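Local atomic coordinates of lactaldehyde dehydrogenase (Methanocaldococcus jannaschii, PDB entry 3PQA), a protein that catalyses the NAD-dependent oxidation of lactaldehyde to lactate in the biosynthesis of coenzyme F420, working as a homotetramer of the aldehyde dehydrogenase family. Residues B[35-40]-B[209-214]; B[163-168]-B[196-201]. All coordinates share one frame; numbering follows the deposited sequence.

Interaction 1 (B[35-40]-B[209-214]); sequences EAKEAI and VVNEKV
The branched side chain of I40, on helix 33-44, lies over one face of the N211 carboxamide, the two side chains reaching from opposite directions. Both branches take part. CG2 sits above the oxygen end, 3.6 Å from N211 OD1, while CD1 lies above the side of ND2 and CB, 3.7 Å from N211 ND2. With chi1 at -71°, CG1 lies beside the backbone N and CG2 anti to it, which spreads CG2 and the CG1-CD1 arm across the amide face. CG2 also packs on the aliphatic root of K213, 3.8 Å from K213 CB, and CD1 goes on to V214 CG2 at 4.0 Å. A beta-branched hydrocarbon suits this buried position, since it fills space between several partners and asks for no polar bond.

N211 suits its place because its amide accepts and donates at once while its flat face packs on I40. It is the first residue to leave helical angles after helix 201-210, and its OD1 accepts the backbone N-H of K213 in the carbonyl plane, at 2.9 Å from K213 N. ND2 donates to E207 and to a water 2.8 Å from it, which in turn donates to K37 O. The water thus ties the helix backbone to the asparagine side chain; no direct hydrogen bond spans the contact. K213 lays only its methylene root against I40; its chain leads away to a salt bridge with E44, later on the same helix as I40.

The backbone bond from V214 N to N211 O closes a type I beta turn, on which the asparagine side chain superimposes an Asx turn. Such a turn reverses the chain compactly, here between helix 201-210 and strand 216-220 of the Rossmann-like NAD-binding domain, with helix 33-44 packed against it.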
ATOM      1  N   GLU B  35     -41.587  14.392   5.647  1.00 16.72           N
ATOM      2  CA  GLU B  35     -40.740  15.261   4.831  1.00 16.69           C
ATOM      3  C   GLU B  35     -39.340  14.658   4.712  1.00 15.76           C
ATOM      4  O   GLU B  35     -38.721  14.733   3.640  1.00 15.70           O
ATOM      5  CB  GLU B  35     -40.686  16.679   5.391  1.00 17.84           C
ATOM      6  CG  GLU B  35     -41.992  17.454   5.161  1.00 18.65           C
ATOM      7  CD  GLU B  35     -42.037  18.794   5.866  1.00 18.24           C
ATOM      8  OE1 GLU B  35     -41.539  18.903   7.006  1.00 18.71           O
ATOM      9  OE2 GLU B  35     -42.601  19.745   5.274  1.00 18.83           O
ATOM     10  N   ALA B  36     -38.865  14.046   5.803  1.00 15.13           N
ATOM     11  CA  ALA B  36     -37.603  13.290   5.792  1.00 14.88           C
ATOM     12  C   ALA B  36     -37.662  12.131   4.788  1.00 15.22           C
ATOM     13  O   ALA B  36     -36.743  11.958   3.988  1.00 15.10           O
ATOM     14  CB  ALA B  36     -37.249  12.785   7.201  1.00 14.47           C
ATOM     15  N   LYS B  37     -38.761  11.363   4.815  1.00 16.22           N
ATOM     16  CA  LYS B  37     -38.999  10.285   3.844  1.00 17.76           C
ATOM     17  C   LYS B  37     -38.932  10.787   2.407  1.00 17.59           C
ATOM     18  O   LYS B  37     -38.310  10.153   1.570  1.00 16.91           O
ATOM     19  CB  LYS B  37     -40.341   9.576   4.094  1.00 20.18           C
ATOM     20  CG  LYS B  37     -40.334   8.699   5.336  1.00 21.39           C
ATOM     21  CD  LYS B  37     -41.647   7.965   5.556  1.00 21.01           C
ATOM     22  CE  LYS B  37     -41.590   7.200   6.882  1.00 21.57           C
ATOM     23  NZ  LYS B  37     -42.953   6.916   7.440  1.00 21.42           N
ATOM     24  N   GLU B  38     -39.576  11.924   2.135  1.00 18.46           N
ATOM     25  CA  GLU B  38     -39.574  12.524   0.793  1.00 20.59           C
ATOM     26  C   GLU B  38     -38.182  12.959   0.349  1.00 18.02           C
ATOM     27  O   GLU B  38     -37.806  12.762  -0.799  1.00 17.58           O
ATOM     28  CB  GLU B  38     -40.516  13.724   0.726  1.00 26.59           C
ATOM     29  CG  GLU B  38     -41.983  13.386   0.829  1.00 29.32           C
ATOM     30  CD  GLU B  38     -42.849  14.634   0.866  1.00 28.22           C
ATOM     31  OE1 GLU B  38     -43.944  14.579   1.471  1.00 29.80           O
ATOM     32  OE2 GLU B  38     -42.424  15.673   0.296  1.00 29.73           O
ATOM     33  N   ALA B  39     -37.428  13.564   1.261  1.00 16.62           N
ATOM     34  CA  ALA B  39     -36.053  13.956   0.970  1.00 15.64           C
ATOM     35  C   ALA B  39     -35.191  12.745   0.609  1.00 15.52           C
ATOM     36  O   ALA B  39     -34.334  12.837  -0.268  1.00 16.40           O
ATOM     37  CB  ALA B  39     -35.452  14.698   2.137  1.00 15.54           C
ATOM     38  N   ILE B  40     -35.431  11.612   1.270  1.00 15.34           N
ATOM     39  CA  ILE B  40     -34.653  10.392   1.010  1.00 15.36           C
ATOM     40  C   ILE B  40     -35.065   9.781  -0.338  1.00 15.37           C
ATOM     41  O   ILE B  40     -34.211   9.354  -1.118  1.00 15.37           O
ATOM     42  CB  ILE B  40     -34.772   9.381   2.177  1.00 16.55           C
ATOM     43  CG1 ILE B  40     -34.001   9.895   3.400  1.00 16.98           C
ATOM     44  CG2 ILE B  40     -34.294   7.978   1.771  1.00 16.91           C
ATOM     45  CD1 ILE B  40     -34.340   9.176   4.690  1.00 16.83           C
ATOM     46  N   VAL B 209     -31.687   6.803   9.967  1.00 13.96           N
ATOM     47  CA  VAL B 209     -31.164   5.539  10.495  1.00 14.03           C
ATOM     48  C   VAL B 209     -32.001   4.343  10.068  1.00 15.03           C
ATOM     49  O   VAL B 209     -31.455   3.320   9.648  1.00 15.63           O
ATOM     50  CB  VAL B 209     -31.044   5.583  12.040  1.00 13.38           C
ATOM     51  CG1 VAL B 209     -30.698   4.223  12.619  1.00 13.56           C
ATOM     52  CG2 VAL B 209     -30.000   6.606  12.463  1.00 13.54           C
ATOM     53  N   VAL B 210     -33.326   4.475  10.162  1.00 15.50           N
ATOM     54  CA  VAL B 210     -34.242   3.352   9.903  1.00 16.17           C
ATOM     55  C   VAL B 210     -34.637   3.156   8.432  1.00 15.44           C
ATOM     56  O   VAL B 210     -34.974   2.037   8.031  1.00 16.34           O
ATOM     57  CB  VAL B 210     -35.536   3.411  10.789  1.00 17.51           C
ATOM     58  CG1 VAL B 210     -35.176   3.442  12.276  1.00 18.83           C
ATOM     59  CG2 VAL B 210     -36.450   4.594  10.403  1.00 18.81           C
ATOM     60  N   ASN B 211     -34.597   4.225   7.635  1.00 14.63           N
ATOM     61  CA  ASN B 211     -35.054   4.156   6.237  1.00 14.74           C
ATOM     62  C   ASN B 211     -34.260   3.151   5.404  1.00 14.62           C
ATOM     63  O   ASN B 211     -33.037   3.247   5.314  1.00 14.97           O
ATOM     64  CB  ASN B 211     -34.980   5.532   5.577  1.00 14.96           C
ATOM     65  CG  ASN B 211     -35.794   5.607   4.307  1.00 15.03           C
ATOM     66  OD1 ASN B 211     -35.498   4.932   3.316  1.00 15.08           O
ATOM     67  ND2 ASN B 211     -36.833   6.443   4.325  1.00 15.09           N
ATOM     68  N   GLU B 212     -34.961   2.219   4.765  1.00 15.67           N
ATOM     69  CA  GLU B 212     -34.301   1.121   4.048  1.00 17.45           C
ATOM     70  C   GLU B 212     -33.594   1.548   2.759  1.00 16.29           C
ATOM     71  O   GLU B 212     -32.835   0.764   2.185  1.00 17.48           O
ATOM     72  CB  GLU B 212     -35.290  -0.031   3.795  1.00 22.19           C
ATOM     73  CG  GLU B 212     -35.895  -0.585   5.087  1.00 25.70           C
ATOM     74  CD  GLU B 212     -36.162  -2.092   5.067  1.00 23.37           C
ATOM     75  OE1 GLU B 212     -36.706  -2.597   6.078  1.00 25.97           O
ATOM     76  OE2 GLU B 212     -35.840  -2.774   4.061  1.00 25.84           O
ATOM     77  N   LYS B 213     -33.860   2.775   2.300  1.00 15.16           N
ATOM     78  CA  LYS B 213     -33.182   3.328   1.120  1.00 14.77           C
ATOM     79  C   LYS B 213     -31.790   3.880   1.453  1.00 14.40           C
ATOM     80  O   LYS B 213     -30.941   4.026   0.567  1.00 14.60           O
ATOM     81  CB  LYS B 213     -34.032   4.413   0.455  1.00 16.00           C
ATOM     82  CG  LYS B 213     -35.303   3.881  -0.211  1.00 16.03           C
ATOM     83  CD  LYS B 213     -36.165   5.021  -0.735  1.00 16.47           C
ATOM     84  CE  LYS B 213     -37.568   4.532  -1.126  1.00 16.24           C
ATOM     85  NZ  LYS B 213     -37.547   3.702  -2.344  1.00 16.83           N
ATOM     86  N   VAL B 214     -31.558   4.193   2.721  1.00 13.40           N
ATOM     87  CA  VAL B 214     -30.246   4.694   3.136  1.00 12.51           C
ATOM     88  C   VAL B 214     -29.294   3.500   3.186  1.00 11.97           C
ATOM     89  O   VAL B 214     -29.646   2.455   3.732  1.00 12.78           O
ATOM     90  CB  VAL B 214     -30.349   5.431   4.497  1.00 12.72           C
ATOM     91  CG1 VAL B 214     -28.960   5.801   5.042  1.00 12.40           C
ATOM     92  CG2 VAL B 214     -31.228   6.699   4.342  1.00 12.45           C
TER
HETATM   93  O   HOH W   1     -38.172   7.127   1.934  1.00 24.30           O

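Interaction 2 (B[163-168]-B[196-201]); sequences HHPSSK and LLTGAG. With SO4 (sulfate ion), chain G.
L196 lies side by side with H163 on the same face of the sheet, where the two strands run parallel, and sets CD1 over one face of the imidazole, 3.8 Å from the H163 ring centroid, a CH-pi contact. The same methyl packs on P165 CG, while the H163 nitrogens are engaged by Y194 and T138. At L197 the backbone does the work: its N-H gives a nearly straight bond to H163 O (2.8 Å from L197 N), and its carbonyl O accepts from H164 ND1 at 2.9 Å. T198 adds CG2 against the proline ring, its hydroxyl being hydrogen-bonded to the backbone O of P29. G199 adopts phi 144°, psi -163°, where a CB would jam against the preceding carbonyl; its N-H donates to a water that also joins P165 O and S167 OG. G201 then offers its N-H to a sulfate, 3.0 Å from G201 N to sulfate O2, and a side chain there would collide with the ion.

From the other segment, H164 NE2 donates to sulfate O3 at 2.7 Å, and S167 N donates to the same oxygen and, at longer range, to O1. The H164 ring, with chi1 175° carrying it toward the loop, thus donates through both nitrogens, which suggests a protonated imidazolium. Backbone N-H groups and a probably positive histidine together form an anion site, here filled by sulfate probably from the crystallisation liquor.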
ATOM      1  N   HIS B 163     -28.208  14.557   5.297  1.00 10.23           N
ATOM      2  CA  HIS B 163     -27.370  15.011   6.395  1.00 11.05           C
ATOM      3  C   HIS B 163     -28.220  15.700   7.443  1.00 11.20           C
ATOM      4  O   HIS B 163     -28.821  16.739   7.154  1.00 11.63           O
ATOM      5  CB  HIS B 163     -26.315  15.971   5.829  1.00 12.73           C
ATOM      6  CG  HIS B 163     -25.503  16.680   6.872  1.00 13.13           C
ATOM      7  ND1 HIS B 163     -24.824  17.846   6.606  1.00 13.05           N
ATOM      8  CD2 HIS B 163     -25.265  16.396   8.176  1.00 13.03           C
ATOM      9  CE1 HIS B 163     -24.196  18.250   7.698  1.00 13.15           C
ATOM     10  NE2 HIS B 163     -24.440  17.380   8.662  1.00 13.17           N
ATOM     11  N   HIS B 164     -28.285  15.109   8.638  1.00 11.56           N
ATOM     12  CA  HIS B 164     -28.903  15.764   9.782  1.00 12.31           C
ATOM     13  C   HIS B 164     -27.862  16.360  10.735  1.00 11.01           C
ATOM     14  O   HIS B 164     -27.105  15.627  11.352  1.00 12.09           O
ATOM     15  CB  HIS B 164     -29.813  14.814  10.559  1.00 16.22           C
ATOM     16  CG  HIS B 164     -30.359  15.428  11.811  1.00 17.07           C
ATOM     17  ND1 HIS B 164     -31.410  16.321  11.795  1.00 16.78           N
ATOM     18  CD2 HIS B 164     -29.953  15.346  13.100  1.00 16.75           C
ATOM     19  CE1 HIS B 164     -31.654  16.729  13.030  1.00 17.06           C
ATOM     20  NE2 HIS B 164     -30.786  16.152  13.839  1.00 17.08           N
ATOM     21  N   PRO B 165     -27.843  17.696  10.872  1.00 11.01           N
ATOM     22  CA  PRO B 165     -26.940  18.357  11.807  1.00 10.89           C
ATOM     23  C   PRO B 165     -27.598  18.463  13.185  1.00 11.59           C
ATOM     24  O   PRO B 165     -28.831  18.519  13.279  1.00 12.31           O
ATOM     25  CB  PRO B 165     -26.787  19.745  11.187  1.00 11.70           C
ATOM     26  CG  PRO B 165     -28.131  20.006  10.572  1.00 12.70           C
ATOM     27  CD  PRO B 165     -28.708  18.667  10.168  1.00 11.57           C
ATOM     28  N   SER B 166     -26.798  18.492  14.246  1.00 12.31           N
ATOM     29  CA  SER B 166     -27.356  18.672  15.577  1.00 13.20           C
ATOM     30  C   SER B 166     -28.113  19.997  15.672  1.00 13.69           C
ATOM     31  O   SER B 166     -27.605  21.040  15.265  1.00 13.88           O
ATOM     32  CB  SER B 166     -26.237  18.672  16.623  1.00 13.94           C
ATOM     33  OG  SER B 166     -26.759  19.021  17.898  1.00 15.35           O
ATOM     34  N   SER B 167     -29.313  19.948  16.239  1.00 13.90           N
ATOM     35  CA  SER B 167     -30.131  21.148  16.440  1.00 14.41           C
ATOM     36  C   SER B 167     -29.568  22.104  17.492  1.00 14.43           C
ATOM     37  O   SER B 167     -30.041  23.236  17.626  1.00 14.47           O
ATOM     38  CB  SER B 167     -31.553  20.742  16.806  1.00 15.22           C
ATOM     39  OG  SER B 167     -32.062  19.857  15.828  1.00 17.89           O
ATOM     40  N   LYS B 168     -28.542  21.662  18.216  1.00 15.47           N
ATOM     41  CA  LYS B 168     -27.923  22.485  19.254  1.00 16.93           C
ATOM     42  C   LYS B 168     -26.982  23.536  18.673  1.00 16.09           C
ATOM     43  O   LYS B 168     -26.691  24.533  19.323  1.00 16.61           O
ATOM     44  CB  LYS B 168     -27.188  21.596  20.249  1.00 19.86           C
ATOM     45  CG  LYS B 168     -28.124  20.852  21.169  1.00 20.82           C
ATOM     46  CD  LYS B 168     -27.394  19.762  21.914  1.00 20.78           C
ATOM     47  CE  LYS B 168     -28.381  18.802  22.550  1.00 21.14           C
ATOM     48  NZ  LYS B 168     -27.640  17.569  22.869  1.00 21.32           N
ATOM     49  N   LEU B 196     -29.526  18.777   3.263  1.00 13.08           N
ATOM     50  CA  LEU B 196     -29.485  19.087   4.687  1.00 13.78           C
ATOM     51  C   LEU B 196     -30.897  19.009   5.254  1.00 13.91           C
ATOM     52  O   LEU B 196     -31.809  19.695   4.775  1.00 14.57           O
ATOM     53  CB  LEU B 196     -28.867  20.465   4.930  1.00 14.79           C
ATOM     54  CG  LEU B 196     -28.566  20.832   6.390  1.00 15.22           C
ATOM     55  CD1 LEU B 196     -27.316  20.126   6.970  1.00 14.91           C
ATOM     56  CD2 LEU B 196     -28.431  22.346   6.522  1.00 14.93           C
ATOM     57  N   LEU B 197     -31.069  18.148   6.250  1.00 13.87           N
ATOM     58  CA  LEU B 197     -32.371  17.883   6.860  1.00 13.77           C
ATOM     59  C   LEU B 197     -32.354  18.286   8.343  1.00 13.04           C
ATOM     60  O   LEU B 197     -31.827  17.556   9.206  1.00 13.26           O
ATOM     61  CB  LEU B 197     -32.751  16.403   6.698  1.00 14.82           C
ATOM     62  CG  LEU B 197     -32.679  15.764   5.308  1.00 15.00           C
ATOM     63  CD1 LEU B 197     -33.225  14.345   5.361  1.00 14.99           C
ATOM     64  CD2 LEU B 197     -33.441  16.610   4.272  1.00 14.97           C
ATOM     65  N   THR B 198     -32.918  19.461   8.626  1.00 12.27           N
ATOM     66  CA  THR B 198     -32.950  19.986   9.987  1.00 11.56           C
ATOM     67  C   THR B 198     -34.206  19.553  10.719  1.00 11.32           C
ATOM     68  O   THR B 198     -35.236  19.283  10.091  1.00 12.11           O
ATOM     69  CB  THR B 198     -32.785  21.539  10.046  1.00 12.37           C
ATOM     70  OG1 THR B 198     -33.768  22.179   9.222  1.00 13.61           O
ATOM     71  CG2 THR B 198     -31.378  21.945   9.583  1.00 13.47           C
ATOM     72  N   GLY B 199     -34.116  19.475  12.041  1.00 11.84           N
ATOM     73  CA  GLY B 199     -35.272  19.129  12.865  1.00 12.51           C
ATOM     74  C   GLY B 199     -34.884  18.275  14.049  1.00 13.07           C
ATOM     75  O   GLY B 199     -33.708  18.194  14.412  1.00 13.82           O
ATOM     76  N   ALA B 200     -35.877  17.622  14.640  1.00 13.54           N
ATOM     77  CA  ALA B 200     -35.679  16.833  15.841  1.00 13.76           C
ATOM     78  C   ALA B 200     -34.909  15.563  15.501  1.00 13.59           C
ATOM     79  O   ALA B 200     -35.319  14.802  14.619  1.00 14.11           O
ATOM     80  CB  ALA B 200     -37.035  16.493  16.473  1.00 14.45           C
ATOM     81  N   GLY B 201     -33.804  15.346  16.212  1.00 13.63           N
ATOM     82  CA  GLY B 201     -32.987  14.143  16.024  1.00 14.39           C
ATOM     83  C   GLY B 201     -33.821  12.885  16.094  1.00 14.95           C
ATOM     84  O   GLY B 201     -33.636  11.969  15.305  1.00 15.64           O
TER
HETATM   85  S   SO4 G 487     -30.968  16.993  17.729  1.00 51.00           S
HETATM   86  O1  SO4 G 487     -30.119  17.836  18.562  1.00 51.03           O
HETATM   87  O2  SO4 G 487     -32.377  17.342  17.916  1.00 51.03           O
HETATM   88  O3  SO4 G 487     -30.606  17.205  16.338  1.00 51.04           O
HETATM   89  O4  SO4 G 487     -30.782  15.595  18.089  1.00 51.05           O
HETATM   90  O   HOH W   2     -31.389  19.915  13.068  1.00 17.82           O

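How the interactions relate
The two contacts sit at either end of helix 201-210, which runs from the loop of interaction 2 to the turn of interaction 1. Their centres are 14 Å apart, and they touch where A39 CB packs on L197 CD2 at 3.5 Å, so helix 33-44 lies against both. Interaction 1 is peripheral and away from the annotated sites. Interaction 2 is closer to the cofactor: G201 lies about 8 Å from the side chain of V225, an NAD-binding residue by similarity. In aldehyde dehydrogenases the loop after the strand equivalent to 160-165 meets the adenine ribose, so the sulfate probably lies near that end of the NAD site.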